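Complement factor H (Mus musculus, PDB 2YBY) probably regulates complement in innate immunity, here represented by two consecutive sushi (CCP) domains, the sixth and seventh of the mouse protein. Local coordinates at residues L2-P8 with F25-I29; Q9-G13 with V63-R67; Y73-G77 with P119-I123; Q88-V94 with Q106-T112. The protein carries 1 engineered substitution. One frame throughout, in Å; residues are numbered along the deposited sequence. Where two conformers were deposited one is given.

In the fold
The two sushi domains lie end to end, and the contacts follow their length. Contacts 1 and 2 belong to the first domain, with centres 19 Å apart, and hold one half of each of its two disulfides. Contacts 3 and 4 belong to the second and do the same there, with centres 13 Å apart; they meet where Val74 CG1 lies 3.5 Å from Val94 CG1. Contact 2 reaches the junction between the domains: Arg67 O lies 2.9 Å from Gln88 N of contact 4, a probable hydrogen bond. Contacts 1 and 3 are far apart, about 47 Å between centres. A bound 1,2-ethanediol lies beside contact 4 and about 4 Å from the Val74 side chain.

Contact 1 of 4, residues L2-P8 with F25-I29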
loop_
_atom_site.group_PDB
_atom_site.type_symbol
_atom_site.label_atom_id
_atom_site.label_comp_id
_atom_site.label_asym_id
_atom_site.label_seq_id
_atom_site.Cartn_x
_atom_site.Cartn_y
_atom_site.Cartn_z
ATOM N N LEU A 2 -4.172 16.528 -26.439
ATOM C CA LEU A 2 -3.152 16.917 -25.478
ATOM C C LEU A 2 -2.532 15.677 -24.876
ATOM O O LEU A 2 -3.266 14.713 -24.589
ATOM C CB LEU A 2 -3.771 17.738 -24.342
ATOM C CG LEU A 2 -4.461 19.049 -24.715
ATOM C CD1 LEU A 2 -5.265 19.573 -23.569
ATOM C CD2 LEU A 2 -3.443 20.097 -25.174
ATOM N N LYS A 3 -1.221 15.708 -24.666
ATOM C CA LYS A 3 -0.437 14.617 -24.073
ATOM C C LYS A 3 0.378 15.192 -22.882
ATOM O O LYS A 3 1.578 15.419 -22.996
ATOM C CB LYS A 3 0.472 13.977 -25.119
ATOM C CG LYS A 3 -0.331 13.249 -26.190
ATOM C CD LYS A 3 0.552 12.540 -27.171
ATOM C CE LYS A 3 -0.260 11.700 -28.125
ATOM N NZ LYS A 3 0.615 10.800 -28.926
ATOM N N PRO A 4 -0.295 15.433 -21.746
ATOM C CA PRO A 4 0.389 16.079 -20.614
ATOM C C PRO A 4 1.101 15.167 -19.625
ATOM O O PRO A 4 1.790 15.694 -18.758
ATOM C CB PRO A 4 -0.750 16.799 -19.911
ATOM C CG PRO A 4 -1.925 15.925 -20.110
ATOM C CD PRO A 4 -1.735 15.249 -21.465
ATOM N N CYS A 5 0.896 13.836 -19.702
ATOM C CA CYS A 5 1.480 12.906 -18.731
ATOM C C CYS A 5 2.743 12.285 -19.246
ATOM O O CYS A 5 2.685 11.460 -20.161
ATOM C CB CYS A 5 0.471 11.840 -18.335
ATOM S SG CYS A 5 -0.908 12.485 -17.374
ATOM N N GLU A 6 3.869 12.645 -18.646
ATOM C CA GLU A 6 5.153 12.097 -19.050
ATOM C C GLU A 6 5.355 10.687 -18.465
ATOM O O GLU A 6 4.575 10.239 -17.615
ATOM C CB GLU A 6 6.313 13.046 -18.649
ATOM C CG GLU A 6 6.284 14.405 -19.351
ATOM C CD GLU A 6 6.649 14.433 -20.822
ATOM O OE1 GLU A 6 7.605 13.734 -21.226
ATOM O OE2 GLU A 6 6.028 15.229 -21.560
ATOM N N PHE A 7 6.437 10.005 -18.891
ATOM C CA PHE A 7 6.759 8.656 -18.422
ATOM C C PHE A 7 6.793 8.662 -16.878
ATOM O O PHE A 7 7.529 9.481 -16.301
ATOM C CB PHE A 7 8.105 8.182 -19.020
ATOM C CG PHE A 7 8.543 6.825 -18.517
ATOM C CD1 PHE A 7 7.713 5.718 -18.637
ATOM C CD2 PHE A 7 9.764 6.669 -17.868
ATOM C CE1 PHE A 7 8.093 4.487 -18.108
ATOM C CE2 PHE A 7 10.133 5.442 -17.344
ATOM C CZ PHE A 7 9.301 4.369 -17.472
ATOM N N PRO A 8 5.926 7.876 -16.201
ATOM C CA PRO A 8 5.874 7.940 -14.736
ATOM C C PRO A 8 6.960 7.147 -14.045
ATOM O O PRO A 8 7.065 5.924 -14.247
ATOM C CB PRO A 8 4.490 7.376 -14.415
ATOM C CG PRO A 8 4.204 6.432 -15.481
ATOM C CD PRO A 8 4.922 6.926 -16.724
ATOM N N PHE A 25 5.307 7.613 -24.228
ATOM C CA PHE A 25 5.073 8.814 -23.433
ATOM C C PHE A 25 5.622 10.069 -24.114
ATOM O O PHE A 25 6.623 9.987 -24.823
ATOM C CB PHE A 25 5.655 8.626 -22.010
ATOM C CG PHE A 25 4.860 7.593 -21.248
ATOM C CD1 PHE A 25 3.705 7.945 -20.584
ATOM C CD2 PHE A 25 5.192 6.253 -21.310
ATOM C CE1 PHE A 25 2.934 6.984 -19.939
ATOM C CE2 PHE A 25 4.407 5.295 -20.670
ATOM C CZ PHE A 25 3.242 5.664 -20.047
ATOM N N PRO A 26 5.004 11.252 -23.912
ATOM C CA PRO A 26 3.807 11.506 -23.098
ATOM C C PRO A 26 2.494 10.953 -23.650
ATOM O O PRO A 26 2.384 10.610 -24.828
ATOM C CB PRO A 26 3.803 13.024 -22.964
ATOM C CG PRO A 26 4.389 13.493 -24.273
ATOM C CD PRO A 26 5.500 12.497 -24.545
ATOM N N VAL A 27 1.487 10.844 -22.764
ATOM C CA VAL A 27 0.194 10.268 -23.109
ATOM C C VAL A 27 -0.943 11.194 -22.677
ATOM O O VAL A 27 -0.725 12.104 -21.846
ATOM C CB VAL A 27 0.007 8.847 -22.484
ATOM C CG1 VAL A 27 1.044 7.869 -23.016
ATOM C CG2 VAL A 27 0.045 8.906 -20.965
ATOM N N SER A 28 -2.153 10.934 -23.190
ATOM C CA SER A 28 -3.347 11.743 -22.912
ATOM C C SER A 28 -4.072 11.416 -21.638
ATOM O O SER A 28 -3.966 10.290 -21.130
ATOM C CB SER A 28 -4.325 11.651 -24.078
ATOM O OG SER A 28 -3.685 12.043 -25.283
ATOM N N ILE A 29 -4.892 12.367 -21.166
ATOM C CA ILE A 29 -5.733 12.216 -19.980
ATOM C C ILE A 29 -6.723 11.096 -20.266
ATOM O O ILE A 29 -7.256 10.998 -21.374
ATOM C CB ILE A 29 -6.422 13.547 -19.578
ATOM C CG1 ILE A 29 -5.398 14.506 -18.926
ATOM C CG2 ILE A 29 -7.629 13.310 -18.605
ATOM C CD1 ILE A 29 -5.831 16.035 -18.971
HETATM O O HOH W 1 -5.177 14.798 -22.550
HETATM O O HOH W 2 1.040 8.652 -26.725
#
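Both segments are loops without regular structure; 25-29 is extended, while 2-8 kinks at Pro4 (-89/-11). Their end-to-end directions differ by 117°. They meet in a single antiparallel bridge. Cys5 and Val27 form a hydrogen-bonded pair, with Cys5 N to Val27 O at 3.2 Å and Val27 N to Cys5 O at 2.9 Å. A cis peptide bond precedes Pro26. Pro26 CA also approaches Cys5 O, at 3.1 Å, as a CA-H...O contact. Near the start of 2-8, Ser28 OG donates to Leu2 O at 2.8 Å. Water 1 links the same Leu2 O to Ile29 N, at 2.8 Å from each.

The side chains pack along this short pairing. Pro8 CD sits over the face of the Phe25 ring, 4.0 Å from its centroid, as a CH-pi contact. The Phe7 and Phe25 rings meet obliquely, with centroids 5.6 Å apart and planes at 58°. Pro4 CG touches Ile29 CG1 at 3.9 Å, and Cys5 CB touches Val27 CG2 at 4.0 Å.

This contact joins the start of the first sushi domain to the loop between helix 18-21 and strand 32-37. Cys5 is disulfide-bonded to Cys54, one of the two bridges characteristic of a sushi domain. Trp59 packs on Cys5, Pro8 and Val27, while Leu15 of strand 13-15 and Leu52 of strand 50-55 cover Pro8.

Contact 2 of 4, residues Q9-G13 with V63-R67; sequences QFKYG and VPCVR
Val63 points away. The CA-to-CB bond of Pro64 (phi/psi -68/-30, C-gamma exo) points toward residues 9-13. Pro64 CG lies over the face of the Phe10 ring, 3.8 Å from the centroid and 17° off the normal, a CH-pi contact. Phe10 is extended (-143/167) and takes the p rotamer, with chi2 -85°. The CA atoms of Phe10 and Pro64 are 7.2 Å apart, those of Tyr12 and Cys65 5.8 Å.

Cys65 follows at -121/124 with an m rotamer. Its SG makes a sulfur-aromatic contact at the edge of the same ring, 5.2 Å from the Phe10 centroid and 3.9 Å from Phe10 CE2. This sulfur belongs to the Cys37-Cys65 disulfide, one of the two that staple a sushi domain. Tyr12 has left-handed angles (61/26), its O lies 3.4 Å from Cys65 SG, and its CB is 3.9 Å from Cys65 CB. Gly13 is nearly fully extended (175/-178); a CB there would clash with the sulfur. No direct hydrogen bond joins the segments. Water 3 donates to Lys11 O (2.7 Å) and accepts from Cys65 N (3.0 Å).

Val66 and Arg67 begin strand 66-71, and Arg67 makes a cation-pi contact with Phe41.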
loop_
_atom_site.group_PDB
_atom_site.type_symbol
_atom_site.label_atom_id
_atom_site.label_comp_id
_atom_site.label_asym_id
_atom_site.label_seq_id
_atom_site.Cartn_x
_atom_site.Cartn_y
_atom_site.Cartn_z
ATOM N N GLN A 9 7.773 7.842 -13.228
ATOM C CA GLN A 9 8.830 7.205 -12.424
ATOM C C GLN A 9 8.612 7.574 -10.966
ATOM O O GLN A 9 8.523 8.748 -10.657
ATOM C CB GLN A 9 10.192 7.637 -12.886
ATOM C CG GLN A 9 10.383 7.300 -14.350
ATOM C CD GLN A 9 11.795 7.513 -14.810
ATOM O OE1 GLN A 9 12.653 6.655 -14.634
ATOM N NE2 GLN A 9 12.054 8.666 -15.398
ATOM N N PHE A 10 8.443 6.575 -10.078
ATOM C CA PHE A 10 8.091 6.823 -8.679
ATOM C C PHE A 10 8.806 5.827 -7.769
ATOM O O PHE A 10 9.387 4.882 -8.284
ATOM C CB PHE A 10 6.566 6.710 -8.504
ATOM C CG PHE A 10 5.914 5.499 -9.136
ATOM C CD1 PHE A 10 5.527 5.511 -10.478
ATOM C CD2 PHE A 10 5.769 4.324 -8.429
ATOM C CE1 PHE A 10 4.908 4.398 -11.050
ATOM C CE2 PHE A 10 5.201 3.195 -9.020
ATOM C CZ PHE A 10 4.782 3.236 -10.331
ATOM N N LYS A 11 8.828 6.062 -6.448
ATOM C CA LYS A 11 9.522 5.160 -5.538
ATOM C C LYS A 11 8.749 3.908 -5.240
ATOM O O LYS A 11 7.515 3.896 -5.234
ATOM C CB LYS A 11 9.850 5.842 -4.192
ATOM C CG LYS A 11 10.858 6.970 -4.298
ATOM C CD LYS A 11 11.474 7.310 -2.935
ATOM C CE LYS A 11 12.747 6.558 -2.651
ATOM N NZ LYS A 11 13.330 6.971 -1.348
ATOM N N TYR A 12 9.486 2.859 -4.940
ATOM C CA TYR A 12 9.003 1.592 -4.483
ATOM C C TYR A 12 8.078 0.819 -5.416
ATOM O O TYR A 12 7.316 -0.034 -4.967
ATOM C CB TYR A 12 8.353 1.750 -3.113
ATOM C CG TYR A 12 9.168 2.573 -2.145
ATOM C CD1 TYR A 12 10.471 2.215 -1.819
ATOM C CD2 TYR A 12 8.632 3.700 -1.539
ATOM C CE1 TYR A 12 11.207 2.943 -0.885
ATOM C CE2 TYR A 12 9.360 4.441 -0.612
ATOM C CZ TYR A 12 10.663 4.080 -0.316
ATOM O OH TYR A 12 11.403 4.797 0.603
ATOM N N GLY A 13 8.206 1.060 -6.695
ATOM C CA GLY A 13 7.462 0.315 -7.684
ATOM C C GLY A 13 7.671 0.852 -9.080
ATOM O O GLY A 13 8.408 1.828 -9.303
ATOM N N VAL A 63 1.528 9.197 -4.804
ATOM C CA VAL A 63 2.496 8.270 -4.219
ATOM C C VAL A 63 1.900 6.863 -4.517
ATOM O O VAL A 63 1.095 6.321 -3.777
ATOM C CB VAL A 63 2.741 8.548 -2.710
ATOM C CG1 VAL A 63 3.782 7.590 -2.135
ATOM C CG2 VAL A 63 3.168 10.002 -2.488
ATOM N N PRO A 64 2.298 6.257 -5.637
ATOM C CA PRO A 64 1.611 5.034 -6.063
ATOM C C PRO A 64 1.825 3.820 -5.179
ATOM O O PRO A 64 0.990 2.911 -5.186
ATOM C CB PRO A 64 2.182 4.817 -7.464
ATOM C CG PRO A 64 2.536 6.186 -7.936
ATOM C CD PRO A 64 3.135 6.793 -6.724
ATOM N N CYS A 65 3.000 3.761 -4.546
ATOM C CA CYS A 65 3.381 2.648 -3.702
ATOM C C CYS A 65 3.665 3.172 -2.311
ATOM O O CYS A 65 4.488 4.087 -2.130
ATOM C CB CYS A 65 4.586 1.939 -4.277
ATOM S SG CYS A 65 4.243 1.096 -5.837
ATOM N N VAL A 66 2.959 2.595 -1.345
ATOM C CA VAL A 66 3.053 2.946 0.078
ATOM C C VAL A 66 3.383 1.692 0.896
ATOM O O VAL A 66 3.280 0.563 0.404
ATOM C CB VAL A 66 1.742 3.615 0.583
ATOM C CG1 VAL A 66 1.462 4.922 -0.161
ATOM C CG2 VAL A 66 0.548 2.683 0.462
ATOM N N ARG A 67 3.781 1.877 2.162
ATOM C CA ARG A 67 4.059 0.721 3.006
ATOM C C ARG A 67 2.849 -0.237 3.112
ATOM O O ARG A 67 1.706 0.205 3.238
ATOM C CB ARG A 67 4.504 1.154 4.421
ATOM C CG ARG A 67 4.876 0.016 5.369
ATOM C CD ARG A 67 6.010 -0.842 4.920
ATOM N NE ARG A 67 7.300 -0.156 4.925
ATOM C CZ ARG A 67 8.418 -0.635 4.372
ATOM N NH1 ARG A 67 8.404 -1.793 3.714
ATOM N NH2 ARG A 67 9.554 0.052 4.449
HETATM O O HOH W 3 5.513 5.422 -4.396
#

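Contact 3 of 4, residues Y73-G77 with P119-I123; sequences YVENG and PPKCI
This is a short backbone pairing between two loops of the second sushi domain. Residues 73-77 follow strand 66-71, and residues 119-123 end the modelled chain after strand 115-117. A single bridge joins Glu75 to Lys121, with their CA atoms 4.7 Å apart. Glu75 N donates to Pro120 O at 3.2 Å, and Cys122 N donates to Glu75 O at 2.9 Å. The flanking CA pairs are Val74 with Pro120 at 5.0 Å and Asn76 with Cys122 at 5.4 Å.

Each segment contains a turn. Val74 to Gly77 form a type II beta turn, with Glu75 at -78/127 and Asn76 at 61/39. Pro120 (-77/63) centres an inverse gamma turn, closed by Lys121 N to Pro119 O at 2.7 Å. Cys122 forms a disulfide with Cys96. This is the second bridge of the domain and, as usual in sushi repeats, ties down its C-terminal end.

The Cys122 side chain is m and points toward 73-77. Its SG lies 3.7 Å from CG1 of Val74, which is a t rotamer. Asn76 (m) gives a weak hydrogen bond from ND2 to Cys122 O, 3.4 Å. Glu75 and Lys121 extend side by side, both with chi1 and chi2 t. Glu75 OE1 is 4.2 Å from Lys121 NZ, beyond a salt bridge. Water 4 donates to Tyr73 O (2.9 Å) and weakly to Pro120 O (3.4 Å).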
loop_
_atom_site.group_PDB
_atom_site.type_symbol
_atom_site.label_atom_id
_atom_site.label_comp_id
_atom_site.label_asym_id
_atom_site.label_seq_id
_atom_site.Cartn_x
_atom_site.Cartn_y
_atom_site.Cartn_z
ATOM N N TYR A 73 -0.903 -13.056 12.318
ATOM C CA TYR A 73 -0.589 -13.612 13.626
ATOM C C TYR A 73 -0.507 -12.542 14.716
ATOM O O TYR A 73 0.122 -11.497 14.491
ATOM C CB TYR A 73 0.754 -14.374 13.541
ATOM C CG TYR A 73 0.836 -15.300 12.344
ATOM C CD1 TYR A 73 0.180 -16.524 12.338
ATOM C CD2 TYR A 73 1.548 -14.940 11.207
ATOM C CE1 TYR A 73 0.247 -17.377 11.235
ATOM C CE2 TYR A 73 1.612 -15.773 10.097
ATOM C CZ TYR A 73 0.968 -16.998 10.113
ATOM O OH TYR A 73 1.026 -17.830 9.019
ATOM N N VAL A 74 -1.084 -12.821 15.894
ATOM C CA VAL A 74 -1.001 -11.968 17.063
ATOM C C VAL A 74 -0.511 -12.864 18.200
ATOM O O VAL A 74 -1.154 -13.871 18.478
ATOM C CB VAL A 74 -2.335 -11.294 17.463
ATOM C CG1 VAL A 74 -2.127 -10.422 18.715
ATOM C CG2 VAL A 74 -2.870 -10.444 16.302
ATOM N N GLU A 75 0.592 -12.493 18.838
ATOM C CA GLU A 75 1.114 -13.246 19.980
ATOM C C GLU A 75 0.273 -12.867 21.192
ATOM O O GLU A 75 0.151 -11.677 21.489
ATOM C CB GLU A 75 2.600 -12.942 20.240
ATOM C CG GLU A 75 3.180 -13.725 21.416
ATOM C CD GLU A 75 4.581 -13.322 21.828
ATOM O OE1 GLU A 75 5.389 -12.993 20.934
ATOM O OE2 GLU A 75 4.859 -13.284 23.048
ATOM N N ASN A 76 -0.276 -13.882 21.889
ATOM C CA ASN A 76 -1.143 -13.745 23.073
ATOM C C ASN A 76 -2.406 -12.968 22.684
ATOM O O ASN A 76 -2.900 -12.155 23.465
ATOM C CB ASN A 76 -0.433 -13.082 24.263
ATOM C CG ASN A 76 0.602 -13.968 24.929
ATOM O OD1 ASN A 76 0.373 -15.161 25.148
ATOM N ND2 ASN A 76 1.742 -13.404 25.296
ATOM N N GLY A 77 -2.913 -13.250 21.491
ATOM C CA GLY A 77 -4.093 -12.584 20.960
ATOM C C GLY A 77 -4.760 -13.399 19.877
ATOM O O GLY A 77 -4.294 -14.477 19.491
ATOM N N PRO A 119 3.914 -3.411 17.305
ATOM C CA PRO A 119 3.797 -4.716 16.653
ATOM C C PRO A 119 2.658 -5.567 17.223
ATOM O O PRO A 119 2.222 -5.350 18.369
ATOM C CB PRO A 119 5.142 -5.389 16.968
ATOM C CG PRO A 119 6.049 -4.304 17.369
ATOM C CD PRO A 119 5.152 -3.351 18.100
ATOM N N PRO A 120 2.226 -6.583 16.459
ATOM C CA PRO A 120 1.139 -7.464 16.904
ATOM C C PRO A 120 1.590 -8.483 17.943
ATOM O O PRO A 120 1.601 -9.699 17.714
ATOM C CB PRO A 120 0.694 -8.146 15.606
ATOM C CG PRO A 120 1.878 -8.151 14.758
ATOM C CD PRO A 120 2.652 -6.915 15.081
ATOM N N LYS A 121 2.010 -7.966 19.072
ATOM C CA LYS A 121 2.485 -8.735 20.207
ATOM C C LYS A 121 1.826 -8.167 21.467
ATOM O O LYS A 121 2.116 -7.038 21.866
ATOM C CB LYS A 121 4.021 -8.624 20.289
ATOM C CG LYS A 121 4.675 -9.489 21.350
ATOM C CD LYS A 121 6.200 -9.483 21.174
ATOM C CE LYS A 121 6.945 -10.229 22.251
ATOM N NZ LYS A 121 8.408 -10.251 21.983
ATOM N N CYS A 122 0.909 -8.933 22.065
ATOM C CA CYS A 122 0.246 -8.500 23.300
ATOM C C CYS A 122 1.180 -8.903 24.461
ATOM O O CYS A 122 1.584 -10.064 24.547
ATOM C CB CYS A 122 -1.126 -9.140 23.429
ATOM S SG CYS A 122 -2.241 -8.777 22.039
ATOM N N ILE A 123 1.492 -7.952 25.334
ATOM C CA ILE A 123 2.435 -8.145 26.449
ATOM C C ILE A 123 1.877 -7.727 27.813
ATOM O O ILE A 123 0.954 -6.927 27.900
ATOM C CB ILE A 123 3.747 -7.391 26.153
ATOM C CG1 ILE A 123 3.542 -5.868 26.096
ATOM C CG2 ILE A 123 4.396 -7.896 24.861
ATOM C CD1 ILE A 123 4.823 -5.040 26.176
HETATM O O HOH W 4 2.894 -11.604 15.207
#

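Contact 4 of 4, residues Q88-V94 with Q106-T112. With EDO (1,2-ethanediol), chain B.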
loop_
_atom_site.group_PDB
_atom_site.type_symbol
_atom_site.label_atom_id
_atom_site.label_comp_id
_atom_site.label_asym_id
_atom_site.label_seq_id
_atom_site.Cartn_x
_atom_site.Cartn_y
_atom_site.Cartn_z
ATOM N N GLN A 88 -0.369 1.854 4.444
ATOM C CA GLN A 88 0.060 2.985 5.233
ATOM C C GLN A 88 -1.089 3.935 5.576
ATOM O O GLN A 88 -1.837 4.377 4.690
ATOM C CB GLN A 88 1.161 3.714 4.482
ATOM C CG GLN A 88 2.003 4.606 5.346
ATOM C CD GLN A 88 3.261 5.032 4.625
ATOM O OE1 GLN A 88 3.723 4.403 3.645
ATOM N NE2 GLN A 88 3.869 6.083 5.118
ATOM N N GLY A 89 -1.271 4.166 6.868
ATOM C CA GLY A 89 -2.334 5.042 7.357
ATOM C C GLY A 89 -3.540 4.304 7.914
ATOM O O GLY A 89 -4.355 4.920 8.614
ATOM N N GLN A 90 -3.690 2.996 7.573
ATOM C CA GLN A 90 -4.807 2.195 8.070
ATOM C C GLN A 90 -4.494 1.638 9.459
ATOM O O GLN A 90 -3.337 1.513 9.851
ATOM C CB GLN A 90 -5.153 1.039 7.115
ATOM C CG GLN A 90 -5.674 1.535 5.759
ATOM C CD GLN A 90 -5.928 0.456 4.760
ATOM O OE1 GLN A 90 -5.364 -0.621 4.813
ATOM N NE2 GLN A 90 -6.765 0.732 3.784
ATOM N N SER A 91 -5.549 1.378 10.224
ATOM C CA SER A 91 -5.436 0.827 11.569
ATOM C C SER A 91 -6.528 -0.187 11.833
ATOM O O SER A 91 -7.550 -0.243 11.132
ATOM C CB SER A 91 -5.441 1.927 12.632
ATOM O OG SER A 91 -6.630 2.687 12.625
ATOM N N LEU A 92 -6.269 -1.056 12.805
ATOM C CA LEU A 92 -7.266 -2.032 13.251
ATOM C C LEU A 92 -7.116 -2.271 14.742
ATOM O O LEU A 92 -6.103 -1.893 15.328
ATOM C CB LEU A 92 -7.265 -3.357 12.461
ATOM C CG LEU A 92 -6.196 -4.385 12.790
ATOM C CD1 LEU A 92 -6.604 -5.782 12.328
ATOM C CD2 LEU A 92 -4.898 -4.018 12.152
ATOM N N LYS A 93 -8.135 -2.836 15.342
ATOM C CA LYS A 93 -8.119 -3.119 16.776
ATOM C C LYS A 93 -7.792 -4.586 16.930
ATOM O O LYS A 93 -8.436 -5.450 16.326
ATOM C CB LYS A 93 -9.458 -2.810 17.448
ATOM C CG LYS A 93 -9.346 -2.803 18.965
ATOM C CD LYS A 93 -10.699 -2.536 19.584
ATOM C CE LYS A 93 -10.640 -2.581 21.096
ATOM N NZ LYS A 93 -10.159 -1.285 21.694
ATOM N N VAL A 94 -6.755 -4.870 17.718
ATOM C CA VAL A 94 -6.309 -6.233 17.964
ATOM C C VAL A 94 -6.960 -6.713 19.266
ATOM O O VAL A 94 -7.065 -5.954 20.221
ATOM C CB VAL A 94 -4.775 -6.223 18.051
ATOM C CG1 VAL A 94 -4.193 -7.566 18.447
ATOM C CG2 VAL A 94 -4.182 -5.757 16.736
ATOM N N GLN A 106 -6.129 1.493 23.639
ATOM C CA GLN A 106 -7.151 0.876 22.812
ATOM C C GLN A 106 -6.729 -0.394 22.080
ATOM O O GLN A 106 -7.556 -0.954 21.371
ATOM C CB GLN A 106 -7.662 1.922 21.805
ATOM C CG GLN A 106 -8.380 3.113 22.446
ATOM C CD GLN A 106 -9.605 2.693 23.232
ATOM O OE1 GLN A 106 -10.341 1.784 22.837
ATOM N NE2 GLN A 106 -9.847 3.315 24.374
ATOM N N ASP A 107 -5.499 -0.891 22.260
ATOM C CA ASP A 107 -5.047 -2.080 21.539
ATOM C C ASP A 107 -5.214 -1.934 20.022
ATOM O O ASP A 107 -5.564 -2.907 19.332
ATOM C CB ASP A 107 -5.699 -3.361 22.043
ATOM C CG ASP A 107 -5.257 -3.742 23.438
ATOM O OD1 ASP A 107 -4.161 -3.278 23.865
ATOM O OD2 ASP A 107 -5.972 -4.537 24.084
ATOM N N THR A 108 -4.931 -0.740 19.509
ATOM C CA THR A 108 -4.978 -0.511 18.064
ATOM C C THR A 108 -3.561 -0.522 17.518
ATOM O O THR A 108 -2.609 -0.200 18.234
ATOM C CB THR A 108 -5.715 0.764 17.727
ATOM O OG1 THR A 108 -5.064 1.830 18.385
ATOM C CG2 THR A 108 -7.166 0.708 18.126
ATOM N N MET A 109 -3.424 -0.985 16.281
ATOM C CA MET A 109 -2.141 -1.028 15.568
ATOM C C MET A 109 -2.367 -0.181 14.338
ATOM O O MET A 109 -3.425 -0.331 13.717
ATOM C CB MET A 109 -1.853 -2.426 15.011
ATOM C CG MET A 109 -1.007 -3.236 15.803
ATOM S SD MET A 109 -0.484 -4.756 15.062
ATOM C CE MET A 109 -1.861 -5.465 14.295
ATOM N N THR A 110 -1.354 0.614 13.933
ATOM C CA THR A 110 -1.455 1.457 12.746
ATOM C C THR A 110 -0.349 1.024 11.790
ATOM O O THR A 110 0.766 0.734 12.225
ATOM C CB THR A 110 -1.358 2.919 13.151
ATOM O OG1 THR A 110 -2.486 3.205 14.001
ATOM C CG2 THR A 110 -1.355 3.864 11.951
ATOM N N CYS A 111 -0.666 0.947 10.492
ATOM C CA CYS A 111 0.346 0.639 9.495
ATOM C C CYS A 111 1.108 1.959 9.193
ATOM O O CYS A 111 0.530 2.881 8.609
ATOM C CB CYS A 111 -0.304 0.060 8.244
ATOM S SG CYS A 111 0.874 -0.372 6.934
ATOM N N THR A 112 2.351 2.063 9.661
ATOM C CA THR A 112 3.193 3.259 9.468
ATOM C C THR A 112 4.200 3.027 8.364
ATOM O O THR A 112 4.306 1.923 7.847
ATOM C CB THR A 112 3.907 3.646 10.789
ATOM O OG1 THR A 112 5.004 2.776 11.041
ATOM C CG2 THR A 112 2.985 3.658 12.001
HETATM C C1 EDO B . -7.983 -9.893 16.081
HETATM O O1 EDO B . -6.795 -9.661 16.853
HETATM C C2 EDO B . -8.927 -8.707 16.150
HETATM O O2 EDO B . -8.683 -7.888 15.010
HETATM O O HOH W 5 -11.020 1.051 20.427
HETATM O O HOH W 6 -7.497 -6.069 22.870
#
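Strands 91-93 and 108-112 form an antiparallel pair in the small sheet of the second sushi domain, completed by strand 115-117. Their directions differ by 162° and their axes approach to 4.7 Å. Leu92 and Met109 are the hydrogen-bonded pair, with Leu92 N to Met109 O at 3.1 Å and Met109 N to Leu92 O at 3.0 Å. Before Ser91 the pairing becomes irregular: Cys111 N donates to Gln90 O, but Cys111 O accepts from Gly89 N, both 2.8 Å; Gly89 (102/-18) has angles that call for glycine. Val94 N to Asp107 O, also 2.8 Å, closes the other end.

Leu92 and Met109 share the face packed against Phe71 and Trp116. Met109 CE lies 3.4 Å from Val94 CG2. Cys111 is bridged to Cys69. Lys93 NZ donates to Gln106 O at 2.6 Å. The ethanediol, probably from the crystallisation liquor, donates from O2 to Lys93 O at 2.8 Å.

Backbone bonds thus set the register, and Ser91, Lys93, Thr108 and Thr110 make the other face polar.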